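Local coordinates for 6-phosphogluconate dehydrogenase, NAD-binding (Geobacter metallireducens, PDB 3PEF) that reduces succinic semialdehyde to gamma-hydroxybutyrate as an NADP-binding member of the beta-hydroxyacid dehydrogenase family, at the NADP nicotinamide-adenine-dinucleotide phosphate site. Sequence-based numbering; all coordinates share one arbitrary frame.

The NADP nicotinamide-adenine-dinucleotide phosphate site. Residues 9-12, 31-33, 36, 64-66, 70, 73-74, 96, 121, 123-124, 171, 231-233, 236, 239. With NAP (NADP nicotinamide-adenine-dinucleotide phosphate), chain B.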
loop_
_atom_site.group_PDB
_atom_site.type_symbol
_atom_site.label_atom_id
_atom_site.label_comp_id
_atom_site.label_asym_id
_atom_site.label_seq_id
_atom_site.Cartn_x
_atom_site.Cartn_y
_atom_site.Cartn_z
ATOM N N LEU A 9 -7.170 -18.892 29.643
ATOM C CA LEU A 9 -6.006 -19.744 29.816
ATOM C C LEU A 9 -5.445 -20.172 28.468
ATOM O O LEU A 9 -5.154 -21.354 28.237
ATOM C CB LEU A 9 -6.361 -20.956 30.682
ATOM C CG LEU A 9 -6.970 -20.619 32.054
ATOM C CD1 LEU A 9 -7.388 -21.894 32.802
ATOM C CD2 LEU A 9 -5.982 -19.798 32.888
ATOM N N GLY A 10 -5.290 -19.209 27.572
ATOM C CA GLY A 10 -4.682 -19.508 26.291
ATOM C C GLY A 10 -3.172 -19.578 26.419
ATOM O O GLY A 10 -2.631 -19.797 27.508
ATOM N N ILE A 11 -2.484 -19.387 25.300
ATOM C CA ILE A 11 -1.028 -19.424 25.282
ATOM C C ILE A 11 -0.428 -18.554 26.375
ATOM O O ILE A 11 0.391 -19.031 27.156
ATOM C CB ILE A 11 -0.487 -18.991 23.899
ATOM C CG1 ILE A 11 -0.848 -20.068 22.859
ATOM C CG2 ILE A 11 1.022 -18.696 23.984
ATOM C CD1 ILE A 11 -0.542 -19.689 21.405
ATOM N N MET A 12 -0.841 -17.287 26.444
ATOM C CA MET A 12 -0.298 -16.354 27.451
ATOM C C MET A 12 -0.874 -16.579 28.856
ATOM O O MET A 12 -0.138 -16.685 29.848
ATOM C CB MET A 12 -0.527 -14.891 27.024
ATOM C CG MET A 12 0.063 -14.534 25.654
ATOM S SD MET A 12 1.871 -14.527 25.735
ATOM C CE MET A 12 2.137 -13.016 26.675
ATOM N N ASN A 31 -11.653 -20.845 32.125
ATOM C CA ASN A 31 -11.447 -20.691 30.697
ATOM C C ASN A 31 -12.704 -21.153 30.004
ATOM O O ASN A 31 -13.354 -22.084 30.483
ATOM C CB ASN A 31 -10.266 -21.539 30.205
ATOM C CG ASN A 31 -9.879 -21.207 28.758
ATOM O OD1 ASN A 31 -9.517 -20.072 28.457
ATOM N ND2 ASN A 31 -9.973 -22.193 27.858
ATOM N N ARG A 32 -13.041 -20.520 28.882
ATOM C CA ARG A 32 -14.203 -20.923 28.086
ATOM C C ARG A 32 -14.135 -22.405 27.797
ATOM O O ARG A 32 -15.131 -23.107 27.974
ATOM C CB ARG A 32 -14.305 -20.157 26.761
ATOM C CG ARG A 32 -15.415 -20.686 25.843
ATOM C CD ARG A 32 -15.465 -19.919 24.513
ATOM N NE ARG A 32 -14.176 -19.924 23.808
ATOM C CZ ARG A 32 -13.969 -19.346 22.624
ATOM N NH1 ARG A 32 -14.965 -18.707 22.024
ATOM N NH2 ARG A 32 -12.770 -19.403 22.041
ATOM N N SER A 33 -12.963 -22.868 27.347
ATOM C CA SER A 33 -12.698 -24.310 27.190
ATOM C C SER A 33 -12.004 -24.875 28.445
ATOM O O SER A 33 -10.806 -24.690 28.629
ATOM C CB SER A 33 -11.819 -24.584 25.955
ATOM O OG SER A 33 -12.351 -24.004 24.773
ATOM N N LYS A 36 -8.290 -26.506 29.263
ATOM C CA LYS A 36 -7.042 -25.751 29.391
ATOM C C LYS A 36 -6.712 -25.437 30.846
ATOM O O LYS A 36 -5.637 -24.920 31.152
ATOM C CB LYS A 36 -7.076 -24.487 28.527
ATOM C CG LYS A 36 -7.202 -24.815 27.036
ATOM C CD LYS A 36 -7.220 -23.565 26.152
ATOM C CE LYS A 36 -7.371 -23.943 24.660
ATOM N NZ LYS A 36 -7.472 -22.735 23.795
ATOM N N MET A 64 -6.862 -12.614 30.362
ATOM C CA MET A 64 -5.969 -12.669 29.203
ATOM C C MET A 64 -6.701 -13.318 28.033
ATOM O O MET A 64 -6.509 -14.497 27.742
ATOM C CB MET A 64 -4.674 -13.440 29.544
ATOM C CG MET A 64 -3.541 -13.220 28.540
ATOM S SD MET A 64 -3.253 -11.438 28.299
ATOM C CE MET A 64 -1.548 -11.447 27.735
ATOM N N LEU A 65 -7.544 -12.529 27.374
ATOM C CA LEU A 65 -8.468 -13.010 26.357
ATOM C C LEU A 65 -8.050 -12.563 24.953
ATOM O O LEU A 65 -7.272 -11.625 24.803
ATOM C CB LEU A 65 -9.873 -12.491 26.688
ATOM C CG LEU A 65 -10.319 -12.985 28.067
ATOM C CD1 LEU A 65 -11.572 -12.279 28.555
ATOM C CD2 LEU A 65 -10.499 -14.520 28.062
ATOM N N ALA A 66 -8.599 -13.223 23.935
ATOM C CA ALA A 66 -8.183 -13.028 22.547
ATOM C C ALA A 66 -8.285 -11.608 22.014
ATOM O O ALA A 66 -7.329 -11.098 21.435
ATOM C CB ALA A 66 -8.960 -13.972 21.614
ATOM N N ALA A 70 -14.072 -11.044 22.735
ATOM C CA ALA A 70 -13.929 -11.918 23.892
ATOM C C ALA A 70 -13.979 -11.122 25.198
ATOM O O ALA A 70 -14.710 -11.473 26.129
ATOM C CB ALA A 70 -12.646 -12.724 23.802
ATOM N N GLU A 73 -17.584 -10.098 25.821
ATOM C CA GLU A 73 -18.452 -11.213 26.175
ATOM C C GLU A 73 -18.205 -11.650 27.626
ATOM O O GLU A 73 -19.138 -11.878 28.386
ATOM C CB GLU A 73 -18.273 -12.390 25.213
ATOM C CG GLU A 73 -19.202 -13.547 25.531
ATOM C CD GLU A 73 -19.263 -14.590 24.428
ATOM O OE1 GLU A 73 -18.305 -14.680 23.627
ATOM O OE2 GLU A 73 -20.277 -15.326 24.372
ATOM N N VAL A 74 -16.943 -11.732 28.017
ATOM C CA VAL A 74 -16.616 -12.149 29.371
ATOM C C VAL A 74 -17.085 -11.127 30.399
ATOM O O VAL A 74 -17.534 -11.494 31.486
ATOM C CB VAL A 74 -15.094 -12.421 29.534
ATOM C CG1 VAL A 74 -14.736 -12.621 31.004
ATOM C CG2 VAL A 74 -14.685 -13.640 28.717
ATOM N N THR A 96 -5.180 -7.689 24.736
ATOM C CA THR A 96 -4.939 -6.632 23.758
ATOM C C THR A 96 -6.235 -6.259 23.073
ATOM O O THR A 96 -6.846 -7.062 22.349
ATOM C CB THR A 96 -3.920 -7.028 22.705
ATOM O OG1 THR A 96 -2.720 -7.428 23.367
ATOM C CG2 THR A 96 -3.624 -5.827 21.780
ATOM N N VAL A 121 0.293 -6.561 27.668
ATOM C CA VAL A 121 1.707 -6.853 27.854
ATOM C C VAL A 121 2.481 -6.894 26.548
ATOM O O VAL A 121 1.918 -7.125 25.472
ATOM C CB VAL A 121 1.937 -8.207 28.605
ATOM C CG1 VAL A 121 1.103 -8.269 29.846
ATOM C CG2 VAL A 121 1.621 -9.402 27.705
ATOM N N GLY A 123 5.828 -8.948 24.914
ATOM C CA GLY A 123 6.585 -10.171 25.151
ATOM C C GLY A 123 5.698 -11.372 24.876
ATOM O O GLY A 123 4.510 -11.332 25.174
ATOM N N SER A 124 6.267 -12.437 24.314
ATOM C CA SER A 124 5.459 -13.535 23.777
ATOM C C SER A 124 5.452 -14.756 24.693
ATOM O O SER A 124 5.537 -14.632 25.916
ATOM C CB SER A 124 5.964 -13.914 22.378
ATOM O OG SER A 124 5.054 -14.768 21.707
ATOM N N LYS A 171 0.087 -0.347 23.719
ATOM C CA LYS A 171 0.168 -1.707 23.207
ATOM C C LYS A 171 -0.047 -1.731 21.691
ATOM O O LYS A 171 0.710 -2.370 20.958
ATOM C CB LYS A 171 -0.853 -2.611 23.908
ATOM C CG LYS A 171 -0.928 -4.020 23.325
ATOM C CD LYS A 171 0.438 -4.708 23.384
ATOM C CE LYS A 171 0.288 -6.153 22.938
ATOM N NZ LYS A 171 1.600 -6.839 22.801
ATOM N N ALA A 231 3.899 -18.966 18.681
ATOM C CA ALA A 231 4.219 -18.279 19.934
ATOM C C ALA A 231 3.270 -17.089 20.045
ATOM O O ALA A 231 2.592 -16.905 21.052
ATOM C CB ALA A 231 5.678 -17.820 19.957
ATOM N N PHE A 232 3.219 -16.293 18.988
ATOM C CA PHE A 232 2.194 -15.258 18.872
ATOM C C PHE A 232 1.318 -15.611 17.670
ATOM O O PHE A 232 1.746 -15.455 16.528
ATOM C CB PHE A 232 2.841 -13.872 18.716
ATOM C CG PHE A 232 1.840 -12.736 18.612
ATOM C CD1 PHE A 232 2.129 -11.601 17.863
ATOM C CD2 PHE A 232 0.617 -12.804 19.267
ATOM C CE1 PHE A 232 1.213 -10.542 17.766
ATOM C CE2 PHE A 232 -0.298 -11.748 19.182
ATOM C CZ PHE A 232 0.004 -10.619 18.425
ATOM N N PRO A 233 0.087 -16.113 17.921
ATOM C CA PRO A 233 -0.755 -16.571 16.812
ATOM C C PRO A 233 -0.961 -15.488 15.753
ATOM O O PRO A 233 -1.253 -14.328 16.062
ATOM C CB PRO A 233 -2.075 -16.953 17.502
ATOM C CG PRO A 233 -1.647 -17.408 18.867
ATOM C CD PRO A 233 -0.519 -16.416 19.230
ATOM N N HIS A 236 -3.897 -13.237 15.798
ATOM C CA HIS A 236 -3.843 -12.169 16.801
ATOM C C HIS A 236 -2.997 -10.986 16.345
ATOM O O HIS A 236 -3.325 -9.829 16.660
ATOM C CB HIS A 236 -3.378 -12.678 18.175
ATOM C CG HIS A 236 -4.270 -13.736 18.753
ATOM N ND1 HIS A 236 -5.635 -13.752 18.546
ATOM C CD2 HIS A 236 -3.994 -14.814 19.520
ATOM C CE1 HIS A 236 -6.160 -14.798 19.156
ATOM N NE2 HIS A 236 -5.187 -15.455 19.765
ATOM N N LYS A 239 -5.264 -9.090 14.120
ATOM C CA LYS A 239 -6.258 -8.388 14.917
ATOM C C LYS A 239 -5.646 -7.096 15.493
ATOM O O LYS A 239 -6.295 -6.054 15.528
ATOM C CB LYS A 239 -6.780 -9.297 16.050
ATOM C CG LYS A 239 -7.655 -8.579 17.097
ATOM C CD LYS A 239 -6.859 -8.116 18.323
ATOM C CE LYS A 239 -6.259 -9.289 19.067
ATOM N NZ LYS A 239 -5.533 -8.912 20.309
HETATM P PA NAP B . -4.818 -17.713 22.585
HETATM O O1A NAP B . -5.517 -17.921 21.298
HETATM O O2A NAP B . -3.901 -18.797 22.985
HETATM O O5B NAP B . -5.883 -17.470 23.756
HETATM C C5B NAP B . -7.060 -16.747 23.515
HETATM C C4B NAP B . -7.899 -16.850 24.776
HETATM O O4B NAP B . -9.080 -16.099 24.587
HETATM C C3B NAP B . -8.334 -18.289 25.039
HETATM O O3B NAP B . -8.349 -18.435 26.440
HETATM C C2B NAP B . -9.755 -18.304 24.514
HETATM O O2B NAP B . -10.598 -19.260 25.104
HETATM C C1B NAP B . -10.186 -16.905 24.911
HETATM N N9A NAP B . -11.401 -16.500 24.190
HETATM C C8A NAP B . -11.499 -16.211 22.851
HETATM N N7A NAP B . -12.786 -15.896 22.580
HETATM C C5A NAP B . -13.502 -15.993 23.718
HETATM C C6A NAP B . -14.841 -15.763 23.988
HETATM N N6A NAP B . -15.660 -15.391 23.013
HETATM N N1A NAP B . -15.308 -15.944 25.262
HETATM C C2A NAP B . -14.444 -16.334 26.271
HETATM N N3A NAP B . -13.107 -16.551 25.996
HETATM C C4A NAP B . -12.647 -16.375 24.739
HETATM O O3 NAP B . -4.007 -16.352 22.437
HETATM P PN NAP B . -3.003 -15.635 23.431
HETATM O O1N NAP B . -1.733 -15.377 22.733
HETATM O O2N NAP B . -2.972 -16.312 24.743
HETATM O O5D NAP B . -3.866 -14.276 23.492
HETATM C C5D NAP B . -4.339 -13.682 24.672
HETATM C C4D NAP B . -4.152 -12.175 24.508
HETATM O O4D NAP B . -2.806 -11.794 24.661
HETATM C C3D NAP B . -4.513 -11.706 23.113
HETATM O O3D NAP B . -5.145 -10.457 23.293
HETATM C C2D NAP B . -3.176 -11.555 22.402
HETATM O O2D NAP B . -3.261 -10.586 21.395
HETATM C C1D NAP B . -2.331 -11.060 23.549
HETATM N N1N NAP B . -0.867 -11.256 23.472
HETATM C C2N NAP B . -0.338 -12.383 22.914
HETATM C C3N NAP B . 1.041 -12.579 22.897
HETATM C C7N NAP B . 1.614 -13.842 22.329
HETATM O O7N NAP B . 2.936 -13.799 21.918
HETATM N N7N NAP B . 0.900 -14.972 22.192
HETATM C C4N NAP B . 1.897 -11.622 23.453
HETATM C C5N NAP B . 1.344 -10.490 24.046
HETATM C C6N NAP B . -0.041 -10.321 24.066
HETATM P P2B NAP B . -10.618 -20.805 24.587
HETATM O O1X NAP B . -11.953 -21.370 25.051
HETATM O O2X NAP B . -10.507 -20.811 23.097
HETATM O O3X NAP B . -9.457 -21.553 25.180
HETATM O O HOH W 1 -4.449 -16.449 27.014
HETATM O O HOH W 2 -11.701 -18.127 28.095
HETATM O O HOH W 3 -1.213 -8.810 21.253
#
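The Rossmann glycine loop of this beta-hydroxyacid dehydrogenase, GxGxxG at the start of helix 11-22, holds the pyrophosphate of NADP+ (NAP). Ile11 N donates almost straight to NAP O2A (2.8 Å), and Met12 N to O2N of the neighbouring phosphate. The helix start would probably favour these negative charges.

The 2'-phosphate is gripped by side chains after strand 26-30. Arg32 bends at chi3 (55°) and meets it side-on, NE to NAP O1X and NH2 to NAP O2X (2.9 Å), both in the guanidinium plane. One face of the same guanidinium lies over the adenine. Ala70 CB packs on the opposite face, 3.4 Å from NAP C5A. Ser33 OG also donates to O1X. Lys36, extended, reaches NAP O3X with NZ in a salt bridge (2.7 Å).

Asn31 has CG anti to its backbone N (chi1 -170°). Its OD1 accepts the ribose hydroxyl NAP O3B in the carbonyl plane (2.8 Å) and Leu9 N from above that plane. ND2 donates in its amide plane to O3X and Ser33 O. An alanine here would probably loosen both the adenosine ribose and the 2'-phosphate.

At the nicotinamide, Met12 CG covers one face, 3.5 Å from NAP C3N. Phe232 approaches from the other side, edge-to-face. Ribose hydroxyl O3D lies between Leu65 O, in that carbonyl plane, and Ala66 O, met from above its plane; its one hydrogen must be shared or alternate. Thr96 N donates to O3D. Lys171 NZ, of the predicted catalytic lysine, lies 3.9 Å from NAP C5N. Lys171 NZ donates a hydrogen bond to Val121 O (2.7 Å).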